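Local coordinates for protein glycoside hydrolase, GH17 family (Formosa sp. Hel1_33_131, PDB 6FCG) that acts as an endo-laminarinase of glycoside hydrolase family 17, probably cleaving internal beta-1,3-glucosidic bonds in laminarin, a storage glucan of microalgae, at residues P66-L71 / L100-E105; A51-G56 / I85-N90; S310-Y315 / G364-H369; D354-D359 / F373-K378; A121-K126 / E141-E146. One frame throughout, in Å; residues are numbered along the deposited sequence.

Contact 1. Residues P66-L71 / L100-E105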
# COMPACT_ATOMS: atom_id res chain seq x y z
N PRO A 66 -5.98 -40.05 -16.73
CA PRO A 66 -5.49 -40.30 -18.06
C PRO A 66 -5.62 -41.79 -18.42
O PRO A 66 -5.58 -42.66 -17.55
CB PRO A 66 -4.02 -39.88 -17.97
CG PRO A 66 -3.65 -40.20 -16.56
CD PRO A 66 -4.89 -39.93 -15.75
N SER A 67 -5.82 -42.07 -19.70
CA SER A 67 -5.90 -43.44 -20.20
C SER A 67 -4.50 -44.07 -20.29
O SER A 67 -3.49 -43.38 -20.33
CB SER A 67 -6.57 -43.45 -21.59
OG SER A 67 -5.70 -42.91 -22.58
N ILE A 68 -4.48 -45.39 -20.39
CA ILE A 68 -3.25 -46.14 -20.64
C ILE A 68 -2.56 -45.66 -21.93
O ILE A 68 -1.34 -45.51 -21.94
CB ILE A 68 -3.51 -47.68 -20.61
CG1 ILE A 68 -3.75 -48.14 -19.16
CG2 ILE A 68 -2.34 -48.47 -21.17
CD1 ILE A 68 -4.85 -49.16 -19.01
N GLU A 69 -3.34 -45.38 -22.98
CA GLU A 69 -2.84 -44.86 -24.27
C GLU A 69 -2.10 -43.51 -24.00
O GLU A 69 -0.94 -43.31 -24.44
CB GLU A 69 -4.05 -44.78 -25.37
CG GLU A 69 -4.51 -46.17 -25.90
CD GLU A 69 -5.70 -46.83 -25.15
OE1 GLU A 69 -5.68 -46.84 -23.89
OE2 GLU A 69 -6.61 -47.39 -25.82
N GLU A 70 -2.72 -42.63 -23.22
CA GLU A 70 -2.12 -41.32 -22.86
C GLU A 70 -0.83 -41.46 -22.03
O GLU A 70 0.19 -40.82 -22.32
CB GLU A 70 -3.13 -40.43 -22.15
CG GLU A 70 -4.23 -39.91 -23.06
CD GLU A 70 -5.38 -39.19 -22.34
OE1 GLU A 70 -5.72 -39.53 -21.19
OE2 GLU A 70 -5.96 -38.27 -22.93
N LEU A 71 -0.85 -42.35 -21.05
CA LEU A 71 0.34 -42.61 -20.25
C LEU A 71 1.51 -43.16 -21.07
O LEU A 71 2.66 -42.83 -20.79
CB LEU A 71 0.02 -43.53 -19.09
CG LEU A 71 -1.02 -42.99 -18.08
CD1 LEU A 71 -1.50 -44.12 -17.18
CD2 LEU A 71 -0.48 -41.82 -17.29
N LEU A 100 1.92 -48.48 -14.35
CA LEU A 100 2.54 -49.80 -14.37
C LEU A 100 2.01 -50.62 -15.54
O LEU A 100 2.80 -51.25 -16.24
CB LEU A 100 2.34 -50.51 -13.03
CG LEU A 100 3.11 -49.89 -11.86
CD1 LEU A 100 2.58 -50.36 -10.52
CD2 LEU A 100 4.61 -50.19 -11.96
N LYS A 101 0.69 -50.57 -15.80
CA LYS A 101 0.12 -51.27 -16.96
C LYS A 101 0.71 -50.79 -18.28
O LYS A 101 1.03 -51.61 -19.17
CB LYS A 101 -1.42 -51.17 -16.99
CG LYS A 101 -2.06 -52.11 -16.00
CD LYS A 101 -3.56 -51.91 -15.79
CE LYS A 101 -3.94 -52.63 -14.50
NZ LYS A 101 -5.39 -52.56 -14.21
N ALA A 102 0.85 -49.48 -18.38
CA ALA A 102 1.39 -48.83 -19.54
C ALA A 102 2.82 -49.22 -19.78
O ALA A 102 3.19 -49.50 -20.92
CB ALA A 102 1.30 -47.32 -19.38
N ILE A 103 3.63 -49.23 -18.72
CA ILE A 103 5.02 -49.60 -18.84
C ILE A 103 5.10 -51.07 -19.26
O ILE A 103 5.90 -51.40 -20.14
CB ILE A 103 5.82 -49.35 -17.54
CG1 ILE A 103 5.89 -47.83 -17.27
CG2 ILE A 103 7.23 -49.93 -17.62
CD1 ILE A 103 6.50 -47.45 -15.94
N ARG A 104 4.26 -51.92 -18.67
CA ARG A 104 4.25 -53.34 -19.03
C ARG A 104 3.93 -53.53 -20.51
O ARG A 104 4.68 -54.24 -21.20
CB ARG A 104 3.30 -54.16 -18.18
CG ARG A 104 3.34 -55.63 -18.56
CD ARG A 104 2.44 -56.51 -17.72
NE ARG A 104 2.80 -56.90 -16.34
CZ ARG A 104 4.02 -56.97 -15.76
NH1 ARG A 104 5.19 -56.64 -16.37
NH2 ARG A 104 4.05 -57.38 -14.49
N GLU A 105 2.90 -52.87 -21.02
CA GLU A 105 2.61 -52.93 -22.45
C GLU A 105 3.80 -52.50 -23.32
O GLU A 105 4.13 -53.18 -24.30
CB GLU A 105 1.39 -52.09 -22.83
CG GLU A 105 0.07 -52.76 -22.50
CD GLU A 105 -1.14 -51.98 -23.03
OE1 GLU A 105 -2.22 -52.07 -22.41
OE2 GLU A 105 -1.00 -51.28 -24.07
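Ile68 has CG1 anti to its carbonyl carbon (chi1 -73°). This puts the CG2 branch anti to the backbone N and turns it onto residues 100-105 of helix 95-109. Ile68 CG2 lies 4.1 Å from Ala102 CA. Ile68 CG2 also lies 3.8 Å from Glu105 OE1. The Glu105 chain is extended beyond CG and crosses Ile68 at about a right angle. Its other oxygen, OE2, forms a salt bridge with Lys72, so the methyl packs beside an ion pair. One turn on from Ile68, Leu71 meets the same alanine, with CB 4.0 Å from Ala102 CB. The small Ala102 thus receives two larger side chains. No hydrogen bond links the two segments. Ser67 is the N-cap of helix 68-80 and forms a capping box with Glu70. Glu70 N donates to Ser67 OG at 3.1 Å, and Ser67 N donates to Glu70 OE1 at 2.9 Å. The contact joins helices 68-80 and 95-109 on the outer layer of the barrel. Leu71 also packs on Ile99 and Tyr54, while Ile103 packs on Met75 of helix 68-80 and on Met117 of strand 116-121.

Contact 2. Residues A51-G56 / I85-N90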
# COMPACT_ATOMS: atom_id res chain seq x y z
N ALA A 51 16.33 -39.89 -12.85
CA ALA A 51 15.04 -39.95 -12.18
C ALA A 51 14.23 -38.69 -12.43
O ALA A 51 14.80 -37.64 -12.76
CB ALA A 51 15.25 -40.14 -10.69
N ILE A 52 12.92 -38.81 -12.24
CA ILE A 52 11.98 -37.70 -12.35
C ILE A 52 10.75 -37.97 -11.49
O ILE A 52 10.34 -39.12 -11.35
CB ILE A 52 11.57 -37.48 -13.83
CG1 ILE A 52 10.98 -36.10 -14.08
CG2 ILE A 52 10.57 -38.52 -14.33
CD1 ILE A 52 11.58 -35.40 -15.28
N SER A 53 10.13 -36.92 -10.97
CA SER A 53 8.77 -37.02 -10.42
C SER A 53 7.74 -36.95 -11.57
O SER A 53 7.88 -36.09 -12.49
CB SER A 53 8.52 -35.94 -9.37
OG SER A 53 9.28 -36.20 -8.21
N TYR A 54 6.72 -37.81 -11.55
CA TYR A 54 5.77 -37.90 -12.67
C TYR A 54 4.30 -37.99 -12.29
O TYR A 54 3.89 -38.73 -11.40
CB TYR A 54 6.12 -39.07 -13.60
CG TYR A 54 5.09 -39.30 -14.69
CD1 TYR A 54 5.09 -38.54 -15.83
CD2 TYR A 54 4.08 -40.25 -14.54
CE1 TYR A 54 4.12 -38.71 -16.82
CE2 TYR A 54 3.11 -40.43 -15.52
CZ TYR A 54 3.14 -39.66 -16.65
OH TYR A 54 2.19 -39.88 -17.61
N GLY A 55 3.52 -37.19 -13.02
CA GLY A 55 2.09 -37.33 -13.08
C GLY A 55 1.67 -37.06 -14.51
O GLY A 55 2.25 -36.20 -15.19
N GLY A 56 0.61 -37.73 -14.94
CA GLY A 56 0.15 -37.75 -16.33
C GLY A 56 -1.22 -37.14 -16.54
O GLY A 56 -1.76 -37.19 -17.64
N ILE A 85 13.78 -43.90 -14.31
CA ILE A 85 12.99 -44.20 -13.11
C ILE A 85 12.07 -43.04 -12.79
O ILE A 85 12.46 -41.87 -12.89
CB ILE A 85 13.89 -44.63 -11.91
CG1 ILE A 85 13.03 -44.92 -10.70
CG2 ILE A 85 14.95 -43.58 -11.59
CD1 ILE A 85 13.73 -45.76 -9.67
N LEU A 86 10.82 -43.36 -12.48
CA LEU A 86 9.89 -42.33 -12.08
C LEU A 86 9.30 -42.58 -10.71
O LEU A 86 9.40 -43.66 -10.15
CB LEU A 86 8.87 -41.98 -13.18
CG LEU A 86 8.20 -43.09 -13.89
CD1 LEU A 86 6.92 -43.48 -13.20
CD2 LEU A 86 7.82 -42.68 -15.29
N ARG A 87 8.73 -41.51 -10.17
CA ARG A 87 8.15 -41.44 -8.85
C ARG A 87 6.69 -41.07 -8.90
O ARG A 87 6.26 -40.24 -9.70
CB ARG A 87 8.83 -40.31 -8.12
CG ARG A 87 8.68 -40.41 -6.66
CD ARG A 87 9.12 -39.15 -5.95
NE ARG A 87 8.42 -39.19 -4.69
CZ ARG A 87 8.18 -38.15 -3.91
NH1 ARG A 87 8.65 -36.94 -4.20
NH2 ARG A 87 7.46 -38.37 -2.81
N THR A 88 5.95 -41.62 -7.97
CA THR A 88 4.50 -41.56 -7.92
C THR A 88 4.05 -41.29 -6.47
O THR A 88 4.85 -41.47 -5.53
CB THR A 88 3.98 -42.90 -8.49
OG1 THR A 88 3.36 -42.65 -9.77
CG2 THR A 88 3.05 -43.65 -7.54
N TYR A 89 2.82 -40.83 -6.28
CA TYR A 89 2.44 -40.24 -4.96
C TYR A 89 1.39 -41.00 -4.13
O TYR A 89 1.47 -41.03 -2.90
CB TYR A 89 2.04 -38.77 -5.14
CG TYR A 89 3.23 -37.92 -5.46
CD1 TYR A 89 3.67 -37.78 -6.77
CD2 TYR A 89 3.96 -37.29 -4.45
CE1 TYR A 89 4.81 -37.05 -7.07
CE2 TYR A 89 5.08 -36.52 -4.74
CZ TYR A 89 5.51 -36.41 -6.05
OH TYR A 89 6.61 -35.65 -6.37
N ASN A 90 0.41 -41.58 -4.81
CA ASN A 90 -0.52 -42.45 -4.14
C ASN A 90 -0.90 -43.64 -4.99
O ASN A 90 -0.63 -43.67 -6.19
CB ASN A 90 -1.77 -41.69 -3.73
CG ASN A 90 -2.57 -41.21 -4.91
OD1 ASN A 90 -2.29 -40.14 -5.43
ND2 ASN A 90 -3.54 -41.96 -5.34
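Strands 50-53 and 83-87 are neighbours in the parallel sheet of the TIM barrel, joined through helix 68-80 as a beta-alpha-beta unit. The axes of residues 51-53 and 85-87 cross at 23°. Three backbone hydrogen bonds hold the segments. Ile52 N donates to Ile85 O at 3.2 Å, nearly along the C=O axis. Ile52 O takes a weak bond from Arg87 N at 3.1 Å. Tyr54 N donates to Arg87 O at 3.1 Å, in the carbonyl plane. Among apolar contacts, Ala51 CB meets Ile85 CG2 at 3.6 Å on the face shared with Ser53 and Arg87. On the other face Leu86 CB touches Ile52 CG2 at 4.0 Å, and Leu86 packs on Met75 and Ile99 of helices 68-80 and 95-109. Past the strand end, Tyr54 CB lies 4.0 Å from Leu86 CB. Tyr54 OH bonds to Asp74. Ser53 OG is hydrogen-bonded to Phe348 O. The extended Arg87 makes a salt bridge to Glu305 and a hydrogen bond to Asn168. Tyr89 OH is also bonded to Glu305, so two side chains grip one carboxylate. Tyr89 CE2 lies over one face of the Arg87 guanidinium, 3.3 Å above its plane and offset toward the rim.

Contact 3. Residues S310-Y315 / G364-H369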
# COMPACT_ATOMS: atom_id res chain seq x y z
N SER A 310 8.14 -22.46 -13.84
CA SER A 310 8.36 -21.53 -14.95
C SER A 310 7.40 -20.35 -14.95
O SER A 310 7.57 -19.44 -15.76
CB SER A 310 8.24 -22.25 -16.29
OG SER A 310 6.92 -22.74 -16.50
N PHE A 311 6.42 -20.35 -14.05
CA PHE A 311 5.50 -19.23 -13.96
C PHE A 311 4.87 -19.14 -12.58
O PHE A 311 4.62 -20.16 -11.97
CB PHE A 311 4.40 -19.35 -15.04
CG PHE A 311 3.54 -18.15 -15.14
CD1 PHE A 311 3.91 -17.07 -15.92
CD2 PHE A 311 2.37 -18.06 -14.41
CE1 PHE A 311 3.13 -15.92 -15.99
CE2 PHE A 311 1.56 -16.91 -14.48
CZ PHE A 311 1.95 -15.84 -15.28
N SER A 312 4.61 -17.91 -12.11
CA SER A 312 3.85 -17.68 -10.87
C SER A 312 3.16 -16.33 -10.89
O SER A 312 3.79 -15.32 -11.16
CB SER A 312 4.77 -17.69 -9.63
OG SER A 312 4.02 -17.40 -8.44
N ASN A 313 1.88 -16.33 -10.54
CA ASN A 313 1.15 -15.08 -10.35
C ASN A 313 0.95 -14.72 -8.85
O ASN A 313 0.15 -13.87 -8.54
CB ASN A 313 -0.20 -15.12 -11.10
CG ASN A 313 -1.19 -16.11 -10.50
OD1 ASN A 313 -0.94 -16.76 -9.48
ND2 ASN A 313 -2.32 -16.20 -11.11
N GLY A 314 1.67 -15.40 -7.95
CA GLY A 314 1.68 -15.07 -6.52
C GLY A 314 3.08 -14.64 -6.11
O GLY A 314 3.70 -13.77 -6.76
N TYR A 315 3.59 -15.30 -5.09
CA TYR A 315 4.82 -14.90 -4.44
C TYR A 315 6.12 -15.06 -5.21
O TYR A 315 7.09 -14.37 -4.89
CB TYR A 315 5.04 -15.70 -3.16
CG TYR A 315 3.99 -15.56 -2.10
CD1 TYR A 315 3.41 -14.33 -1.80
CD2 TYR A 315 3.60 -16.69 -1.34
CE1 TYR A 315 2.44 -14.24 -0.78
CE2 TYR A 315 2.64 -16.61 -0.33
CZ TYR A 315 2.07 -15.39 -0.05
OH TYR A 315 1.15 -15.31 0.92
N GLY A 364 -2.55 -19.62 -13.25
CA GLY A 364 -1.26 -18.95 -13.06
C GLY A 364 -0.49 -19.34 -11.80
O GLY A 364 0.65 -18.89 -11.62
N GLY A 365 -1.10 -20.13 -10.92
CA GLY A 365 -0.41 -20.61 -9.73
C GLY A 365 0.79 -21.48 -10.04
O GLY A 365 0.73 -22.30 -10.95
N SER A 366 1.88 -21.28 -9.31
CA SER A 366 3.14 -21.93 -9.60
C SER A 366 3.05 -23.45 -9.54
O SER A 366 3.75 -24.13 -10.29
CB SER A 366 4.22 -21.44 -8.65
OG SER A 366 3.80 -21.65 -7.32
N GLU A 367 2.17 -23.98 -8.72
CA GLU A 367 1.94 -25.43 -8.67
C GLU A 367 1.62 -26.09 -10.03
O GLU A 367 1.97 -27.24 -10.25
CB GLU A 367 0.82 -25.76 -7.65
CG GLU A 367 1.26 -25.58 -6.20
CD GLU A 367 2.30 -26.61 -5.73
OE1 GLU A 367 3.27 -26.13 -5.19
OE2 GLU A 367 2.24 -27.84 -5.93
N ASN A 368 1.00 -25.34 -10.94
CA ASN A 368 0.67 -25.81 -12.27
C ASN A 368 1.81 -25.67 -13.28
O ASN A 368 1.60 -25.92 -14.45
CB ASN A 368 -0.56 -25.05 -12.83
CG ASN A 368 -1.78 -25.12 -11.90
OD1 ASN A 368 -2.10 -26.18 -11.33
ND2 ASN A 368 -2.47 -24.00 -11.74
N HIS A 369 2.99 -25.26 -12.87
CA HIS A 369 4.02 -24.89 -13.84
C HIS A 369 5.38 -25.48 -13.54
O HIS A 369 6.42 -24.95 -13.98
CB HIS A 369 4.08 -23.36 -14.00
CG HIS A 369 2.83 -22.78 -14.58
ND1 HIS A 369 2.53 -22.84 -15.93
CD2 HIS A 369 1.79 -22.14 -14.00
CE1 HIS A 369 1.36 -22.26 -16.15
NE2 HIS A 369 0.90 -21.83 -14.99
O HOH W 1 2.24 -19.05 -7.12
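Two backbone hydrogen bonds fasten the segments near either end of the contact: Ser310 N to His369 O at 3.0 Å and nearly straight (170°), and Asn313 N to Gly364 O, also at 3.0 Å but more bent. In both, the donor sits above the carbonyl plane. Phe311 packs against the His369 ring. Phe311 has CG anti to its backbone N, and its CB rests over one face of the imidazole, 3.9 Å from the ring centroid, as a CH-pi contact. The rings meet edge-to-face, with the Phe311 edge toward the His369 face, centroids 5.5 Å apart and planes at 62°. The imidazole is held by a hydrogen bond from NE2 to Ser363 O. Gly364 O sits at the edge of the Phe311 ring, near its plane, 3.4 Å from CD2. The segments belong to two loops of the beta/alpha barrel. The first follows strand 301-305, and the second lies between helices 326-342 and 384-388. Ser312 starts an ST turn, its OG accepting from Gly314 N at 3.1 Å. Ser312 OG is hydrogen-bonded to water 1 at 2.8 Å, and that water accepts from Ser366 N at 3.1 Å. Asn313 lays its amide against the backbone of Gly364, and its ND2 bonds to Asn362 OD1. An alanine here would remove this packing and the bond to Asn362, and would probably loosen that end of the contact.

Contact 4. Residues D354-D359 / F373-K378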
# COMPACT_ATOMS: atom_id res chain seq x y z
N ASP A 354 3.72 -30.20 -16.70
CA ASP A 354 2.78 -29.32 -15.99
C ASP A 354 1.51 -30.09 -15.71
O ASP A 354 0.99 -30.81 -16.56
CB ASP A 354 2.41 -28.08 -16.82
CG ASP A 354 3.52 -27.07 -16.92
OD1 ASP A 354 4.51 -27.17 -16.19
OD2 ASP A 354 3.41 -26.17 -17.78
N GLU A 355 1.01 -29.91 -14.49
CA GLU A 355 -0.19 -30.57 -14.03
C GLU A 355 -1.15 -29.51 -13.51
O GLU A 355 -1.01 -29.03 -12.39
CB GLU A 355 0.18 -31.58 -12.94
CG GLU A 355 0.89 -32.82 -13.49
CD GLU A 355 0.75 -34.03 -12.60
OE1 GLU A 355 1.60 -34.25 -11.68
OE2 GLU A 355 -0.25 -34.75 -12.75
N PRO A 356 -2.13 -29.13 -14.35
CA PRO A 356 -3.01 -28.02 -13.99
C PRO A 356 -4.11 -28.30 -12.94
O PRO A 356 -4.87 -27.39 -12.63
CB PRO A 356 -3.61 -27.60 -15.32
CG PRO A 356 -3.59 -28.82 -16.16
CD PRO A 356 -2.61 -29.82 -15.57
N TRP A 357 -4.20 -29.51 -12.39
CA TRP A 357 -5.13 -29.79 -11.27
C TRP A 357 -4.62 -29.31 -9.88
O TRP A 357 -5.38 -29.34 -8.93
CB TRP A 357 -5.47 -31.29 -11.20
CG TRP A 357 -4.25 -32.15 -11.02
CD1 TRP A 357 -3.52 -32.71 -12.00
CD2 TRP A 357 -3.64 -32.52 -9.79
NE1 TRP A 357 -2.47 -33.41 -11.46
CE2 TRP A 357 -2.51 -33.30 -10.10
CE3 TRP A 357 -3.93 -32.28 -8.45
CZ2 TRP A 357 -1.66 -33.83 -9.14
CZ3 TRP A 357 -3.08 -32.81 -7.48
CH2 TRP A 357 -1.95 -33.57 -7.84
N LYS A 358 -3.34 -28.95 -9.77
CA LYS A 358 -2.71 -28.77 -8.47
C LYS A 358 -3.14 -27.47 -7.82
O LYS A 358 -3.25 -27.40 -6.60
CB LYS A 358 -1.18 -28.85 -8.57
CG LYS A 358 -0.70 -30.28 -8.74
CD LYS A 358 0.63 -30.37 -9.50
CE LYS A 358 1.87 -30.71 -8.69
NZ LYS A 358 1.90 -30.39 -7.25
N ASP A 359 -3.32 -26.45 -8.63
CA ASP A 359 -3.98 -25.21 -8.21
C ASP A 359 -5.11 -24.99 -9.24
O ASP A 359 -5.03 -24.15 -10.13
CB ASP A 359 -2.96 -24.03 -8.17
CG ASP A 359 -3.49 -22.79 -7.44
OD1 ASP A 359 -4.71 -22.71 -7.12
OD2 ASP A 359 -2.66 -21.87 -7.21
N PHE A 373 7.92 -29.92 -19.55
CA PHE A 373 7.02 -29.73 -20.69
C PHE A 373 5.75 -29.04 -20.22
O PHE A 373 5.36 -29.17 -19.03
CB PHE A 373 6.57 -31.08 -21.31
CG PHE A 373 7.69 -31.94 -21.82
CD1 PHE A 373 8.33 -32.84 -21.00
CD2 PHE A 373 8.07 -31.86 -23.16
CE1 PHE A 373 9.35 -33.62 -21.49
CE2 PHE A 373 9.11 -32.65 -23.65
CZ PHE A 373 9.74 -33.53 -22.81
N THR A 374 5.05 -28.42 -21.18
CA THR A 374 3.74 -27.79 -20.92
C THR A 374 2.71 -28.90 -20.95
O THR A 374 3.02 -30.01 -21.35
CB THR A 374 3.34 -26.66 -21.91
OG1 THR A 374 2.92 -27.18 -23.19
CG2 THR A 374 4.43 -25.62 -22.09
N VAL A 375 1.49 -28.61 -20.53
CA VAL A 375 0.44 -29.64 -20.57
C VAL A 375 0.23 -30.15 -22.03
O VAL A 375 0.01 -31.33 -22.25
CB VAL A 375 -0.87 -29.23 -19.83
CG1 VAL A 375 -1.58 -28.12 -20.57
CG2 VAL A 375 -1.81 -30.41 -19.68
N ASP A 376 0.32 -29.25 -23.02
CA ASP A 376 0.15 -29.57 -24.45
C ASP A 376 1.36 -30.24 -25.10
O ASP A 376 1.32 -30.57 -26.28
CB ASP A 376 -0.20 -28.29 -25.25
CG ASP A 376 -1.48 -27.59 -24.75
OD1 ASP A 376 -2.54 -28.25 -24.59
OD2 ASP A 376 -1.42 -26.37 -24.50
N GLY A 377 2.43 -30.46 -24.36
CA GLY A 377 3.58 -31.19 -24.85
C GLY A 377 4.64 -30.31 -25.48
O GLY A 377 5.53 -30.82 -26.13
N LYS A 378 4.56 -28.99 -25.28
CA LYS A 378 5.64 -28.12 -25.68
C LYS A 378 6.83 -28.22 -24.73
O LYS A 378 6.68 -28.29 -23.52
CB LYS A 378 5.18 -26.68 -25.75
CG LYS A 378 4.16 -26.41 -26.84
CD LYS A 378 4.35 -25.01 -27.40
CE LYS A 378 3.50 -24.75 -28.63
NZ LYS A 378 2.07 -24.73 -28.24
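Two type I beta turns meet in the loop region between helices 326-342 and 384-388. One spans Glu355 to Lys358, the other Thr374 to Gly377. Asp354 makes the main link. Asp354 N donates to Phe373 O at 3.0 Å, nearly straight and in the carbonyl plane. Its CG is anti to the carbonyl carbon (chi1 -73°), which sets Asp354 OD2 3.5 Å from Thr374 CA. OD1 is salt-bridged to Lys380 and accepts from Gly371 N, so the buried carboxylate has polar partners. Pro356 adds a light apolar touch, CD to Val375 CG2 at 4.2 Å. The second turn carries a G1 bulge. Gly377 N donates to Thr374 O at 3.1 Å, Thr374 N donates to Lys378 O at 2.9 Å, and Gly377 has positive phi (92°). Thr374 OG1 accepts from Lys378 N at 3.2 Å. In the first turn Trp357 NE1 donates to Glu355 OE2 at 2.9 Å. The oxygen lies in the indole plane, while the donor comes from above the carboxylate plane. Trp357 packs on Asn429 of the second subunit.

Contact 5. Residues A121-K126 / E141-E146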
# COMPACT_ATOMS: atom_id res chain seq x y z
N ALA A 121 3.11 -44.61 -1.38
CA ALA A 121 1.95 -44.95 -0.58
C ALA A 121 1.66 -43.70 0.23
O ALA A 121 2.54 -43.26 1.00
CB ALA A 121 2.25 -46.13 0.32
N TRP A 122 0.49 -43.11 0.04
CA TRP A 122 0.14 -41.89 0.75
C TRP A 122 -0.31 -42.20 2.18
O TRP A 122 -1.13 -43.09 2.40
CB TRP A 122 -0.95 -41.12 0.04
CG TRP A 122 -1.13 -39.75 0.63
CD1 TRP A 122 -1.86 -39.43 1.74
CD2 TRP A 122 -0.53 -38.55 0.18
NE1 TRP A 122 -1.75 -38.09 2.00
CE2 TRP A 122 -0.95 -37.52 1.05
CE3 TRP A 122 0.30 -38.22 -0.87
CZ2 TRP A 122 -0.56 -36.19 0.89
CZ3 TRP A 122 0.70 -36.90 -1.03
CH2 TRP A 122 0.27 -35.90 -0.17
N ILE A 123 0.22 -41.42 3.13
CA ILE A 123 -0.08 -41.55 4.54
C ILE A 123 -0.78 -40.30 5.06
O ILE A 123 -0.30 -39.17 4.85
CB ILE A 123 1.23 -41.75 5.31
CG1 ILE A 123 1.89 -43.07 4.88
CG2 ILE A 123 1.02 -41.73 6.80
CD1 ILE A 123 1.13 -44.34 5.25
N ASP A 124 -1.88 -40.51 5.76
CA ASP A 124 -2.67 -39.45 6.38
C ASP A 124 -2.76 -39.61 7.88
O ASP A 124 -2.70 -40.72 8.40
CB ASP A 124 -4.09 -39.51 5.85
CG ASP A 124 -4.24 -38.95 4.44
OD1 ASP A 124 -3.50 -38.02 4.07
OD2 ASP A 124 -5.17 -39.41 3.73
N CYS A 125 -2.94 -38.49 8.56
CA CYS A 125 -3.36 -38.44 9.94
C CYS A 125 -4.86 -38.61 10.03
O CYS A 125 -5.56 -38.54 9.02
CB CYS A 125 -2.99 -37.09 10.56
SG CYS A 125 -4.03 -35.65 10.11
N LYS A 126 -5.35 -38.83 11.24
CA LYS A 126 -6.78 -39.03 11.46
C LYS A 126 -7.63 -37.84 11.00
O LYS A 126 -7.34 -36.70 11.33
CB LYS A 126 -7.07 -39.30 12.93
CG LYS A 126 -8.52 -39.70 13.21
CD LYS A 126 -8.70 -39.93 14.69
CE LYS A 126 -10.05 -40.57 14.99
NZ LYS A 126 -10.48 -40.13 16.35
N GLU A 141 -7.48 -44.38 9.51
CA GLU A 141 -7.89 -45.77 9.36
C GLU A 141 -7.56 -46.29 7.92
O GLU A 141 -7.36 -47.49 7.74
CB GLU A 141 -9.41 -45.95 9.60
CG GLU A 141 -9.94 -47.42 9.76
CD GLU A 141 -10.34 -47.81 11.22
OE1 GLU A 141 -11.15 -47.01 11.73
OE2 GLU A 141 -9.93 -48.86 11.86
N ASN A 142 -7.51 -45.40 6.92
CA ASN A 142 -7.23 -45.79 5.55
C ASN A 142 -5.77 -46.05 5.15
O ASN A 142 -5.52 -46.47 4.01
CB ASN A 142 -7.83 -44.77 4.59
CG ASN A 142 -9.32 -44.64 4.74
OD1 ASN A 142 -10.04 -45.62 4.85
ND2 ASN A 142 -9.80 -43.43 4.70
N ASN A 143 -4.81 -45.81 6.04
CA ASN A 143 -3.42 -46.07 5.70
C ASN A 143 -3.18 -47.57 5.42
O ASN A 143 -2.50 -47.92 4.45
CB ASN A 143 -2.47 -45.54 6.79
CG ASN A 143 -2.48 -44.04 6.89
OD1 ASN A 143 -2.92 -43.33 5.98
ND2 ASN A 143 -1.97 -43.53 7.99
N ALA A 144 -3.80 -48.45 6.21
CA ALA A 144 -3.59 -49.90 6.07
C ALA A 144 -3.85 -50.40 4.65
O ALA A 144 -2.99 -51.03 4.05
CB ALA A 144 -4.43 -50.66 7.08
N SER A 145 -5.00 -50.04 4.08
CA SER A 145 -5.33 -50.52 2.75
C SER A 145 -4.47 -49.87 1.65
O SER A 145 -4.20 -50.50 0.61
CB SER A 145 -6.80 -50.35 2.47
OG SER A 145 -7.12 -48.99 2.46
N GLU A 146 -4.04 -48.62 1.85
CA GLU A 146 -3.11 -47.97 0.94
C GLU A 146 -1.77 -48.74 0.93
O GLU A 146 -1.20 -49.02 -0.12
CB GLU A 146 -2.92 -46.51 1.32
CG GLU A 146 -1.87 -45.68 0.55
CD GLU A 146 -2.35 -45.06 -0.77
OE1 GLU A 146 -1.59 -44.51 -1.65
OE2 GLU A 146 -3.56 -45.13 -0.92
O HOH W 2 -3.82 -43.17 3.25
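The Asn143 amide pairs with the backbone of Asp124 on both its polar atoms. Asn143 OD1 accepts from Asp124 N at 3.0 Å, in the carbonyl plane on a lone pair and almost straight (175°). Asn143 ND2 donates to Asp124 O at 2.9 Å, near the amide plane. This two-bond grip fixes the rotation of the amide. Glu146 OE1 accepts from Trp122 N at 3.0 Å, met from above the carboxylate plane. Glu146 OE1 also accepts from Val91 N. Glu146 is bent at chi2 (85°), folding the carboxylate back to the loop. Both residues belong to the start of helix 143-156, so the contact ties the exit of barrel strand 116-121 to the next helix of the beta/alpha barrel. The Ile123 side chain crosses that of Asn143 at about a right angle, with Ile123 CD1 4.0 Å from Asn143 CG. Water 2 lies 2.8 Å from Trp122 O and 2.9 Å from Asn143 OD1. An alanine in place of Asn143 would remove both bonds to Asp124 and would probably leave the loop less firmly held. Farther out, Arg149 makes a salt bridge with Glu146 OE2. Trp122 NE1 donates to Asp124 OD1 at 2.7 Å, and Trp129 NE1 binds the same oxygen.

Contact 2 is the hub, with its centre about 8 Å from the centre of the chain. Contact 1 lies outside it, centres about 14 Å apart, and Leu71 CD2 reaches Tyr54 OH at 3.3 Å. Contact 5 joins it beyond the strand ends, where Asn90 CA is 3.4 Å from Glu146 OE1. Contact 4 touches it through Glu355 OE1, 3.4 Å from Gly55 CA. Contacts 3 and 4 interlock, their centres about 11 Å apart, with a 2.9 Å salt bridge from Lys358 NZ to Glu367 OE2. In clan GH-A, which includes family 17, the nucleophile ends the seventh barrel strand. Glu305 ends strand 301-305 and meets Arg87 and Tyr89 of contact 2, probably at the active site.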